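Local coordinates for protein phosphodiesterase (Salpingoeca rosetta, PDB 7D7P) that is an all-helical member of the HD-type phosphodiesterase superfamily and holds a zinc ion and a magnesium ion, at residues H107-R110 with H111-M114; V115-T118 with T119-L123; D65-A68 with V69-V73; K272-S275 with A276-Q279; R91-L94 with Q95-T99. All coordinates share one frame; numbering follows the deposited sequence.

Contact 1 (H107-R110 with H111-M114); sequences HNWR and HAVM. With ZN (zinc ion), chain G.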
# COMPACT_ATOMS: atom_id res chain seq x y z
N HIS A 107 -23.46 6.13 -12.07
CA HIS A 107 -23.45 5.62 -13.44
C HIS A 107 -24.54 6.34 -14.24
O HIS A 107 -25.61 5.80 -14.53
CB HIS A 107 -23.64 4.11 -13.46
CG HIS A 107 -22.47 3.34 -12.93
ND1 HIS A 107 -22.39 2.91 -11.62
CD2 HIS A 107 -21.32 2.94 -13.52
CE1 HIS A 107 -21.25 2.27 -11.43
NE2 HIS A 107 -20.58 2.28 -12.57
N ASN A 108 -24.24 7.59 -14.59
CA ASN A 108 -25.21 8.45 -15.27
C ASN A 108 -24.59 9.10 -16.50
O ASN A 108 -23.45 8.78 -16.88
CB ASN A 108 -25.73 9.52 -14.30
CG ASN A 108 -24.61 10.24 -13.56
OD1 ASN A 108 -23.61 10.65 -14.16
ND2 ASN A 108 -24.76 10.40 -12.25
N TRP A 109 -25.32 10.02 -17.13
CA TRP A 109 -24.84 10.67 -18.34
C TRP A 109 -23.58 11.48 -18.09
O TRP A 109 -22.72 11.60 -18.97
CB TRP A 109 -25.94 11.55 -18.93
CG TRP A 109 -25.47 12.59 -19.92
CD1 TRP A 109 -25.47 13.95 -19.74
CD2 TRP A 109 -24.99 12.37 -21.25
NE1 TRP A 109 -25.01 14.58 -20.86
CE2 TRP A 109 -24.71 13.63 -21.81
CE3 TRP A 109 -24.77 11.23 -22.03
CZ2 TRP A 109 -24.21 13.79 -23.10
CZ3 TRP A 109 -24.27 11.38 -23.31
CH2 TRP A 109 -24.00 12.65 -23.83
N ARG A 110 -23.44 12.05 -16.89
CA ARG A 110 -22.25 12.84 -16.60
C ARG A 110 -21.02 11.95 -16.42
O ARG A 110 -19.91 12.37 -16.75
CB ARG A 110 -22.49 13.71 -15.36
CG ARG A 110 -23.25 14.98 -15.70
CD ARG A 110 -23.67 15.76 -14.46
NE ARG A 110 -24.13 17.10 -14.81
CZ ARG A 110 -25.32 17.38 -15.32
NH1 ARG A 110 -26.20 16.41 -15.53
NH2 ARG A 110 -25.64 18.63 -15.61
N HIS A 111 -21.20 10.72 -15.92
CA HIS A 111 -20.09 9.78 -15.88
C HIS A 111 -19.63 9.42 -17.29
O HIS A 111 -18.42 9.30 -17.55
CB HIS A 111 -20.50 8.51 -15.12
CG HIS A 111 -19.50 7.40 -15.21
ND1 HIS A 111 -18.20 7.54 -14.80
CD2 HIS A 111 -19.62 6.13 -15.67
CE1 HIS A 111 -17.55 6.40 -15.00
NE2 HIS A 111 -18.40 5.53 -15.53
N ALA A 112 -20.57 9.25 -18.22
CA ALA A 112 -20.21 8.96 -19.60
C ALA A 112 -19.39 10.09 -20.21
O ALA A 112 -18.39 9.83 -20.90
CB ALA A 112 -21.47 8.70 -20.43
N VAL A 113 -19.79 11.34 -19.98
CA VAL A 113 -19.04 12.47 -20.51
C VAL A 113 -17.66 12.55 -19.88
O VAL A 113 -16.67 12.88 -20.54
CB VAL A 113 -19.83 13.78 -20.32
CG1 VAL A 113 -19.05 14.97 -20.87
CG2 VAL A 113 -21.19 13.67 -20.99
N MET A 114 -17.57 12.24 -18.58
CA MET A 114 -16.27 12.20 -17.90
C MET A 114 -15.34 11.18 -18.55
O MET A 114 -14.14 11.45 -18.71
CB MET A 114 -16.47 11.87 -16.42
CG MET A 114 -16.97 13.02 -15.58
SD MET A 114 -15.67 14.22 -15.24
CE MET A 114 -14.94 13.54 -13.75
ZN ZN G . -18.10 3.42 -16.24
O HOH W 1 -18.08 2.77 -13.95
O HOH W 2 -17.80 0.97 -16.60
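Asn108 caps the start of helix 109-126: its side-chain OD1 accepts from His111 N at 3.0 Å. This is an N-cap at the opening of a metal-binding helix in an HD-type phosphodiesterase. The donor sits nearly along the C=O axis of the amide. Asn108 CG stands between its own backbone N and carbonyl carbon (chi1 49°), and this folds OD1 back over the first turn. The other end of the amide is also used, since Asn108 ND2 donates to Asn104 O. Asn108 O takes Ala112 N at 3.2 Å, and the helix continues with Val113 N on Trp109 O and Met114 N on Arg110 O. Both nitrogens of the His111 ring are engaged. NE2 binds the zinc ion at 2.2 Å, and ND1 is hydrogen-bonded to His262. His146, Asp147 and Asp260 are the other protein ligands of the zinc. His107 lies in the second shell of the metal. Its NE2 is hydrogen-bonded to a water at 2.9 Å, and that water is itself a zinc ligand; His107 ND1 is hydrogen-bonded to Glu281 OE1. The rings of His107 and His111 meet obliquely, with planes 82° apart. On another side of the helix, Val113 lies against Trp109. Its CG2 sits over one face of the indole, 3.8 Å from the centroid of the six-membered ring, with Trp109 CE2 the closest ring atom, 3.6 Å away.

Contact 2 (V115-T118 with T119-L123); sequences VLHT and TYLLL
His117 and Tyr120 lie side by side on helix 109-126 and point the same way. Their ring planes are 56° apart and the centroids 5.4 Å, so the pair is oblique. Tyr120 CD2 comes over one face of the imidazole, displaced toward its rim. The same edge of the phenol ring meets the backbone: Tyr120 CD2 lies 3.4 Å from His117 O, in the plane of the Tyr120 ring. Leu121 crosses His117 at an angle, with its CD1 3.7 Å from His117 CE1. The imidazole reaches both neighbours because His117 CG is anti to the backbone N (chi1 -175°), and its NE2 is hydrogen-bonded to Leu51 O. Thr118 and Leu122 run alongside each other one residue further on, and Thr118 CG2 touches Leu122 CD1 loosely at 4.2 Å. Thr119 turns its hydroxyl back to the helix. Val115 O is gripped twice, by Thr119 OG1 at 2.6 Å and by Thr119 N at 2.9 Å, from opposite faces of the carbonyl plane. This intrahelical bond satisfies a hydroxyl in a buried place. Helix 245-260 packs on Val115 and Thr119, helix 133-145 on Leu116, Thr119 and Leu123, and helix 63-76 on Leu116 and Tyr120, so three helices pack against this part of helix 109-126.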
# COMPACT_ATOMS: atom_id res chain seq x y z
N VAL A 115 -15.86 10.01 -18.92
CA VAL A 115 -15.02 8.99 -19.53
C VAL A 115 -14.66 9.38 -20.96
O VAL A 115 -13.55 9.12 -21.43
CB VAL A 115 -15.71 7.62 -19.45
CG1 VAL A 115 -14.91 6.56 -20.21
CG2 VAL A 115 -15.88 7.21 -18.00
N LEU A 116 -15.60 10.03 -21.67
CA LEU A 116 -15.29 10.52 -23.00
C LEU A 116 -14.19 11.57 -22.95
O LEU A 116 -13.22 11.51 -23.72
CB LEU A 116 -16.55 11.10 -23.66
CG LEU A 116 -16.26 11.93 -24.92
CD1 LEU A 116 -15.73 11.05 -26.04
CD2 LEU A 116 -17.50 12.70 -25.37
N HIS A 117 -14.31 12.55 -22.05
CA HIS A 117 -13.33 13.62 -21.97
C HIS A 117 -11.97 13.10 -21.51
O HIS A 117 -10.93 13.52 -22.03
CB HIS A 117 -13.82 14.72 -21.04
CG HIS A 117 -12.92 15.92 -20.99
ND1 HIS A 117 -11.89 16.04 -20.09
CD2 HIS A 117 -12.90 17.05 -21.74
CE1 HIS A 117 -11.27 17.19 -20.29
NE2 HIS A 117 -11.86 17.82 -21.28
N THR A 118 -11.96 12.18 -20.54
CA THR A 118 -10.70 11.62 -20.06
C THR A 118 -10.04 10.76 -21.14
O THR A 118 -8.81 10.74 -21.25
CB THR A 118 -10.94 10.81 -18.79
OG1 THR A 118 -11.64 11.62 -17.83
CG2 THR A 118 -9.62 10.34 -18.18
N THR A 119 -10.85 10.05 -21.93
CA THR A 119 -10.30 9.31 -23.07
C THR A 119 -9.67 10.26 -24.08
O THR A 119 -8.62 9.96 -24.66
CB THR A 119 -11.39 8.47 -23.73
OG1 THR A 119 -11.92 7.54 -22.78
CG2 THR A 119 -10.83 7.70 -24.92
N TYR A 120 -10.30 11.41 -24.30
CA TYR A 120 -9.74 12.42 -25.19
C TYR A 120 -8.41 12.94 -24.66
O TYR A 120 -7.49 13.22 -25.43
CB TYR A 120 -10.75 13.54 -25.39
CG TYR A 120 -10.18 14.93 -25.52
CD1 TYR A 120 -9.70 15.39 -26.74
CD2 TYR A 120 -10.15 15.80 -24.44
CE1 TYR A 120 -9.19 16.67 -26.87
CE2 TYR A 120 -9.64 17.07 -24.56
CZ TYR A 120 -9.16 17.51 -25.78
OH TYR A 120 -8.66 18.78 -25.90
N LEU A 121 -8.29 13.08 -23.34
CA LEU A 121 -7.02 13.52 -22.76
C LEU A 121 -5.95 12.45 -22.89
O LEU A 121 -4.80 12.75 -23.23
CB LEU A 121 -7.22 13.89 -21.28
CG LEU A 121 -8.11 15.09 -20.95
CD1 LEU A 121 -8.35 15.16 -19.45
CD2 LEU A 121 -7.50 16.39 -21.46
N LEU A 122 -6.31 11.18 -22.65
CA LEU A 122 -5.32 10.11 -22.67
C LEU A 122 -4.81 9.85 -24.09
O LEU A 122 -3.61 9.66 -24.29
CB LEU A 122 -5.92 8.84 -22.07
CG LEU A 122 -6.17 8.85 -20.56
CD1 LEU A 122 -7.08 7.70 -20.16
CD2 LEU A 122 -4.85 8.77 -19.80
N LEU A 123 -5.72 9.83 -25.07
CA LEU A 123 -5.30 9.55 -26.44
C LEU A 123 -4.45 10.68 -27.00
O LEU A 123 -3.48 10.44 -27.73
CB LEU A 123 -6.52 9.32 -27.33
CG LEU A 123 -7.40 8.11 -27.03
CD1 LEU A 123 -8.56 8.06 -28.01
CD2 LEU A 123 -6.59 6.81 -27.07

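Contact 3 (D65-A68 with V69-V73); sequences DLTA and VCVRV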
# COMPACT_ATOMS: atom_id res chain seq x y z
N ASP A 65 -23.88 22.66 -21.56
CA ASP A 65 -22.42 22.63 -21.50
C ASP A 65 -21.88 21.25 -21.85
O ASP A 65 -20.88 21.14 -22.58
CB ASP A 65 -21.94 23.04 -20.11
CG ASP A 65 -21.97 24.54 -19.89
OD1 ASP A 65 -22.01 25.29 -20.89
OD2 ASP A 65 -21.94 24.97 -18.72
N LEU A 66 -22.51 20.20 -21.34
CA LEU A 66 -22.05 18.84 -21.63
C LEU A 66 -22.19 18.51 -23.11
O LEU A 66 -21.30 17.88 -23.69
CB LEU A 66 -22.81 17.83 -20.77
CG LEU A 66 -22.63 17.98 -19.26
CD1 LEU A 66 -23.67 17.15 -18.51
CD2 LEU A 66 -21.22 17.59 -18.84
N THR A 67 -23.30 18.93 -23.73
CA THR A 67 -23.45 18.75 -25.17
C THR A 67 -22.31 19.42 -25.92
O THR A 67 -21.73 18.83 -26.84
CB THR A 67 -24.80 19.32 -25.63
OG1 THR A 67 -25.86 18.70 -24.89
CG2 THR A 67 -25.01 19.05 -27.11
N ALA A 68 -21.98 20.65 -25.53
CA ALA A 68 -20.91 21.38 -26.21
C ALA A 68 -19.56 20.68 -26.03
O ALA A 68 -18.73 20.68 -26.94
CB ALA A 68 -20.84 22.82 -25.68
N VAL A 69 -19.34 20.08 -24.85
CA VAL A 69 -18.09 19.36 -24.62
C VAL A 69 -17.97 18.17 -25.55
O VAL A 69 -16.92 17.93 -26.17
CB VAL A 69 -17.98 18.93 -23.14
CG1 VAL A 69 -16.81 17.99 -22.95
CG2 VAL A 69 -17.84 20.15 -22.24
N CYS A 70 -19.05 17.39 -25.69
CA CYS A 70 -19.02 16.21 -26.55
C CYS A 70 -18.78 16.60 -28.00
O CYS A 70 -17.98 15.97 -28.70
CB CYS A 70 -20.32 15.42 -26.41
SG CYS A 70 -20.62 14.77 -24.75
N VAL A 71 -19.47 17.64 -28.47
CA VAL A 71 -19.29 18.10 -29.85
C VAL A 71 -17.89 18.64 -30.05
O VAL A 71 -17.26 18.40 -31.10
CB VAL A 71 -20.37 19.14 -30.20
CG1 VAL A 71 -20.09 19.74 -31.58
CG2 VAL A 71 -21.75 18.52 -30.14
N ARG A 72 -17.36 19.37 -29.07
CA ARG A 72 -16.02 19.94 -29.20
C ARG A 72 -14.96 18.85 -29.28
O ARG A 72 -13.97 19.00 -30.00
CB ARG A 72 -15.73 20.89 -28.04
CG ARG A 72 -16.23 22.30 -28.25
CD ARG A 72 -15.69 23.24 -27.19
NE ARG A 72 -14.24 23.46 -27.30
CZ ARG A 72 -13.53 24.19 -26.46
NH1 ARG A 72 -14.11 24.79 -25.43
NH2 ARG A 72 -12.22 24.33 -26.64
N VAL A 73 -15.13 17.76 -28.53
CA VAL A 73 -14.18 16.65 -28.60
C VAL A 73 -14.14 16.09 -30.02
O VAL A 73 -13.07 15.89 -30.60
CB VAL A 73 -14.53 15.56 -27.57
CG1 VAL A 73 -13.72 14.30 -27.84
CG2 VAL A 73 -14.28 16.07 -26.16
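Arg72 N donates to Ala68 O at 2.9 Å, and Val69 N to Asp65 O at the same length. These bonds belong to the regular alpha-helix 63-76 of the helical phosphodiesterase fold. Between them, Cys70 N bonds Leu66 O and Val71 N bonds Thr67 O; the latter is the straightest of the four, with an N-H...O angle of 168°. The side chains mostly lean on the carbonyl oxygens one turn back and touch each other little. Val69 and Val71 do this in the same manner. In Val69, CG1 is anti to the backbone N (chi1 170°), which leaves CG2 beside that N and 3.2 Å from Asp65 O. Val71 has the same rotamer and brings its CG2 to 3.3 Å from Thr67 O. Its methyl also comes near the Thr67 methyl, CG2 to CG2 at 4.5 Å, which is only a marginal touch. The polar end of Thr67 is served by the helix itself, as OG1 bonds Asp63 O. Leu66 and Cys70 form the buried side. Leu66 packs on Trp109 and Arg110 of helix 109-126, and Cys70 reaches both Leu116 of that helix and Leu94 of helix 87-99. On the more exposed side, the Arg72 chain starts along Ala68 and then bends at chi3. Its guanidinium leaves the turn and makes a salt bridge with Glu76. The first part of the chain stays close to the helix, with Arg72 CG 3.3 Å from Ala68 O.

Contact 4 (K272-S275 with A276-Q279); sequences KRWS and ARLQ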
# COMPACT_ATOMS: atom_id res chain seq x y z
N LYS A 272 -13.99 13.11 -4.09
CA LYS A 272 -14.89 12.85 -2.98
C LYS A 272 -16.35 12.83 -3.42
O LYS A 272 -17.13 11.99 -2.96
CB LYS A 272 -14.68 13.88 -1.88
CG LYS A 272 -15.39 13.56 -0.58
CD LYS A 272 -15.29 14.70 0.41
CE LYS A 272 -15.70 14.26 1.80
NZ LYS A 272 -16.98 13.50 1.78
N ARG A 273 -16.75 13.76 -4.29
CA ARG A 273 -18.15 13.84 -4.69
C ARG A 273 -18.57 12.61 -5.49
O ARG A 273 -19.67 12.08 -5.29
CB ARG A 273 -18.40 15.11 -5.51
CG ARG A 273 -18.30 16.39 -4.71
CD ARG A 273 -18.34 17.62 -5.61
NE ARG A 273 -19.67 17.85 -6.16
CZ ARG A 273 -19.95 18.76 -7.09
NH1 ARG A 273 -18.98 19.52 -7.59
NH2 ARG A 273 -21.19 18.90 -7.53
N TRP A 274 -17.72 12.15 -6.40
CA TRP A 274 -18.06 10.97 -7.20
C TRP A 274 -18.00 9.70 -6.37
O TRP A 274 -18.84 8.80 -6.54
CB TRP A 274 -17.13 10.87 -8.41
CG TRP A 274 -17.46 11.83 -9.51
CD1 TRP A 274 -16.86 13.03 -9.75
CD2 TRP A 274 -18.46 11.67 -10.52
NE1 TRP A 274 -17.43 13.63 -10.85
CE2 TRP A 274 -18.42 12.81 -11.34
CE3 TRP A 274 -19.40 10.67 -10.81
CZ2 TRP A 274 -19.27 12.98 -12.43
CZ3 TRP A 274 -20.24 10.84 -11.89
CH2 TRP A 274 -20.17 11.99 -12.69
N SER A 275 -17.03 9.60 -5.46
CA SER A 275 -16.94 8.42 -4.60
C SER A 275 -18.14 8.32 -3.68
O SER A 275 -18.64 7.22 -3.41
CB SER A 275 -15.64 8.45 -3.80
OG SER A 275 -14.52 8.16 -4.62
N ALA A 276 -18.62 9.46 -3.16
CA ALA A 276 -19.82 9.45 -2.33
C ALA A 276 -21.04 9.03 -3.14
O ALA A 276 -21.97 8.43 -2.58
CB ALA A 276 -20.04 10.82 -1.70
N ARG A 277 -21.06 9.35 -4.43
CA ARG A 277 -22.17 8.92 -5.29
C ARG A 277 -22.12 7.42 -5.55
O ARG A 277 -23.17 6.77 -5.60
CB ARG A 277 -22.14 9.70 -6.60
CG ARG A 277 -22.55 11.15 -6.43
CD ARG A 277 -22.24 11.99 -7.66
NE ARG A 277 -22.89 13.30 -7.58
CZ ARG A 277 -24.06 13.59 -8.14
NH1 ARG A 277 -24.71 12.67 -8.82
NH2 ARG A 277 -24.57 14.81 -8.01
N LEU A 278 -20.92 6.86 -5.71
CA LEU A 278 -20.80 5.42 -5.89
C LEU A 278 -21.20 4.67 -4.63
O LEU A 278 -21.85 3.62 -4.70
CB LEU A 278 -19.38 5.05 -6.30
CG LEU A 278 -19.14 3.58 -6.66
CD1 LEU A 278 -19.89 3.21 -7.93
CD2 LEU A 278 -17.65 3.27 -6.79
N GLN A 279 -20.82 5.20 -3.46
CA GLN A 279 -21.22 4.59 -2.20
C GLN A 279 -22.74 4.54 -2.07
O GLN A 279 -23.29 3.56 -1.55
CB GLN A 279 -20.61 5.36 -1.03
CG GLN A 279 -20.82 4.71 0.34
CD GLN A 279 -20.40 5.61 1.49
OE1 GLN A 279 -20.72 6.79 1.51
NE2 GLN A 279 -19.67 5.05 2.44
O HOH W 3 -22.36 15.84 -5.79
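From Lys272 to Gln279 the backbone is an unbroken alpha-helix, with Ala276 N on Lys272 O at 2.9 Å, Leu278 N on Trp274 O and Gln279 N on Ser275 O at 3.0 Å each. The bond from Arg277 N to Arg273 O is the longest of the four, at 3.2 Å, and its N-H...O angle is 142°. The Arg277 side chain runs past that same oxygen. Its CG is anti to the carbonyl carbon (chi1 -72°) and comes within 3.2 Å of Arg273 O, after which the chain runs extended to NE. Arg273 and Arg277 are one turn apart, and a single water sits between them. It accepts from Arg277 NE at 3.2 Å and, weakly, from Arg273 NE, lying at the edge of both guanidinium groups and in their planes. The terminal nitrogens stay apart, with 5.3 Å from Arg273 NH2 to Arg277 NH2. Each arginine also has a partner beyond the two segments: Arg273 makes a salt bridge with Asp60, and Arg277 bonds Pro105 O. These two turns belong to helix 268-291 of the helical phosphodiesterase fold. Their buried side carries Trp274, whose NE1 bonds Asp57 and whose ring meets Phe106 and His262 edge-to-face. Between the segments, Arg277 CD approaches this indole obliquely, 4.4 Å from Trp274 CE3. Ser275 and Gln279 face helix 305-330, where both touch Leu308; Gln279 NE2 donates to Asp304 O, and Ser275 OG bonds Asn271 O one turn back.

Contact 5 (R91-L94 with Q95-T99); sequences RKWL and QKVRT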
# COMPACT_ATOMS: atom_id res chain seq x y z
N ARG A 91 -25.60 15.22 -33.23
CA ARG A 91 -26.35 15.78 -32.12
C ARG A 91 -27.56 14.91 -31.77
O ARG A 91 -27.92 14.78 -30.59
CB ARG A 91 -26.78 17.21 -32.44
CG ARG A 91 -25.61 18.17 -32.57
CD ARG A 91 -26.07 19.57 -32.92
NE ARG A 91 -24.94 20.50 -32.97
CZ ARG A 91 -24.41 21.10 -31.91
NH1 ARG A 91 -24.91 20.87 -30.70
NH2 ARG A 91 -23.38 21.92 -32.06
N LYS A 92 -28.20 14.32 -32.78
CA LYS A 92 -29.31 13.41 -32.51
C LYS A 92 -28.83 12.14 -31.82
O LYS A 92 -29.48 11.64 -30.90
CB LYS A 92 -30.04 13.07 -33.81
CG LYS A 92 -31.29 12.22 -33.63
CD LYS A 92 -32.32 12.92 -32.76
CE LYS A 92 -32.79 14.22 -33.39
NZ LYS A 92 -33.67 15.00 -32.47
N TRP A 93 -27.67 11.62 -32.24
CA TRP A 93 -27.08 10.48 -31.56
C TRP A 93 -26.73 10.82 -30.11
O TRP A 93 -27.01 10.04 -29.20
CB TRP A 93 -25.84 10.01 -32.33
CG TRP A 93 -25.00 9.00 -31.61
CD1 TRP A 93 -25.24 7.67 -31.48
CD2 TRP A 93 -23.76 9.25 -30.93
NE1 TRP A 93 -24.24 7.07 -30.75
CE2 TRP A 93 -23.32 8.02 -30.40
CE3 TRP A 93 -22.99 10.40 -30.71
CZ2 TRP A 93 -22.13 7.90 -29.67
CZ3 TRP A 93 -21.81 10.28 -29.98
CH2 TRP A 93 -21.40 9.04 -29.47
N LEU A 94 -26.12 11.99 -29.89
CA LEU A 94 -25.81 12.43 -28.54
C LEU A 94 -27.06 12.47 -27.66
O LEU A 94 -27.04 12.01 -26.51
CB LEU A 94 -25.15 13.81 -28.57
CG LEU A 94 -23.68 13.86 -28.99
CD1 LEU A 94 -23.19 15.30 -29.06
CD2 LEU A 94 -22.85 13.06 -28.01
N GLN A 95 -28.16 13.01 -28.19
CA GLN A 95 -29.40 13.05 -27.44
C GLN A 95 -29.90 11.65 -27.11
O GLN A 95 -30.30 11.37 -25.98
CB GLN A 95 -30.46 13.83 -28.22
CG GLN A 95 -31.82 13.88 -27.56
CD GLN A 95 -32.84 14.64 -28.39
OE1 GLN A 95 -32.90 14.50 -29.61
NE2 GLN A 95 -33.65 15.46 -27.72
N LYS A 96 -29.88 10.74 -28.10
CA LYS A 96 -30.35 9.38 -27.86
C LYS A 96 -29.46 8.65 -26.86
O LYS A 96 -29.96 7.84 -26.07
CB LYS A 96 -30.43 8.61 -29.17
CG LYS A 96 -31.02 7.22 -29.04
CD LYS A 96 -32.47 7.27 -28.58
CE LYS A 96 -33.11 5.89 -28.59
NZ LYS A 96 -34.59 5.95 -28.44
N VAL A 97 -28.15 8.93 -26.87
CA VAL A 97 -27.26 8.34 -25.86
C VAL A 97 -27.68 8.79 -24.47
O VAL A 97 -27.77 7.97 -23.54
CB VAL A 97 -25.80 8.71 -26.16
CG1 VAL A 97 -24.91 8.32 -24.98
CG2 VAL A 97 -25.32 8.01 -27.43
N ARG A 98 -27.92 10.09 -24.29
CA ARG A 98 -28.26 10.60 -22.96
C ARG A 98 -29.59 10.04 -22.47
O ARG A 98 -29.73 9.74 -21.27
CB ARG A 98 -28.30 12.13 -22.97
CG ARG A 98 -28.25 12.71 -21.56
CD ARG A 98 -29.32 13.75 -21.31
NE ARG A 98 -29.24 14.83 -22.28
CZ ARG A 98 -30.22 15.15 -23.11
NH1 ARG A 98 -31.37 14.49 -23.08
NH2 ARG A 98 -30.05 16.15 -23.97
N THR A 99 -30.58 9.91 -23.36
CA THR A 99 -31.88 9.40 -22.93
C THR A 99 -31.83 7.92 -22.56
O THR A 99 -32.76 7.43 -21.92
CB THR A 99 -32.93 9.61 -24.03
OG1 THR A 99 -32.52 8.95 -25.23
CG2 THR A 99 -33.11 11.10 -24.31
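Gln95 meets Lys92 through its side chain, with Lys92 NZ donating to Gln95 OE1 at 3.0 Å. The ammonium lies in the plane of the amide carbonyl. The two chains run side by side and point the same way. Gln95 is extended, whereas Lys92 bends at chi2 and chi3 (60° and 62°), which curls NZ round to the amide oxygen and brings Lys92 CD to 3.6 Å from Gln95 OE1. This bond lies on the exposed side of the helix. The backbone of Gln95 bonds Arg91 O in the usual way. Lys96 N follows with a bond to Lys92 O at 3.0 Å, while its side chain bends at chi2 and leads away from the preceding turn. Val97 faces the buried side. Its N bonds Trp93 O at 2.8 Å, the shortest of the four backbone bonds between the segments, and its CG2 lies 3.2 Å from the same oxygen. That methyl also sits over one face of the Trp93 indole, in a CH-pi contact 3.8 Å from the centroid of the five-membered ring. The segments are part of helix 87-99, an outer helix of this all-helical phosphodiesterase. Trp93 packs against helices 133-145 and 174-187, with Ile141, Leu144 and Ile186 among its neighbours, and Leu94 also reaches Leu144. Arg98 N continues the helical bonding, on Leu94 O at 3.1 Å. Thr99 turns back within its own segment, where OG1 donates to Lys96 O at 2.9 Å from above the carbonyl plane.

Along the chain the order is contact 3, contact 5, contact 1, contact 2 and contact 4. Contacts 1 and 2 adjoin on helix 109-126, with centres about 13 Å apart. Contact 3 on helix 63-76 touches both of them and also contact 5 on helix 87-99, the centres of contacts 3 and 5 being about 12 Å apart. Contact 5 reaches contact 1 through Arg98 and Val97, which pack on Trp109. Contact 4, on helix 268-291, meets contact 1 where Trp274 packs on Arg110, but it stays about 12 Å from contact 5 between nearest atoms. Contact 1, which holds zinc ligand His111, touches all three other helices, and the metal-bearing turn is held within the helical fold.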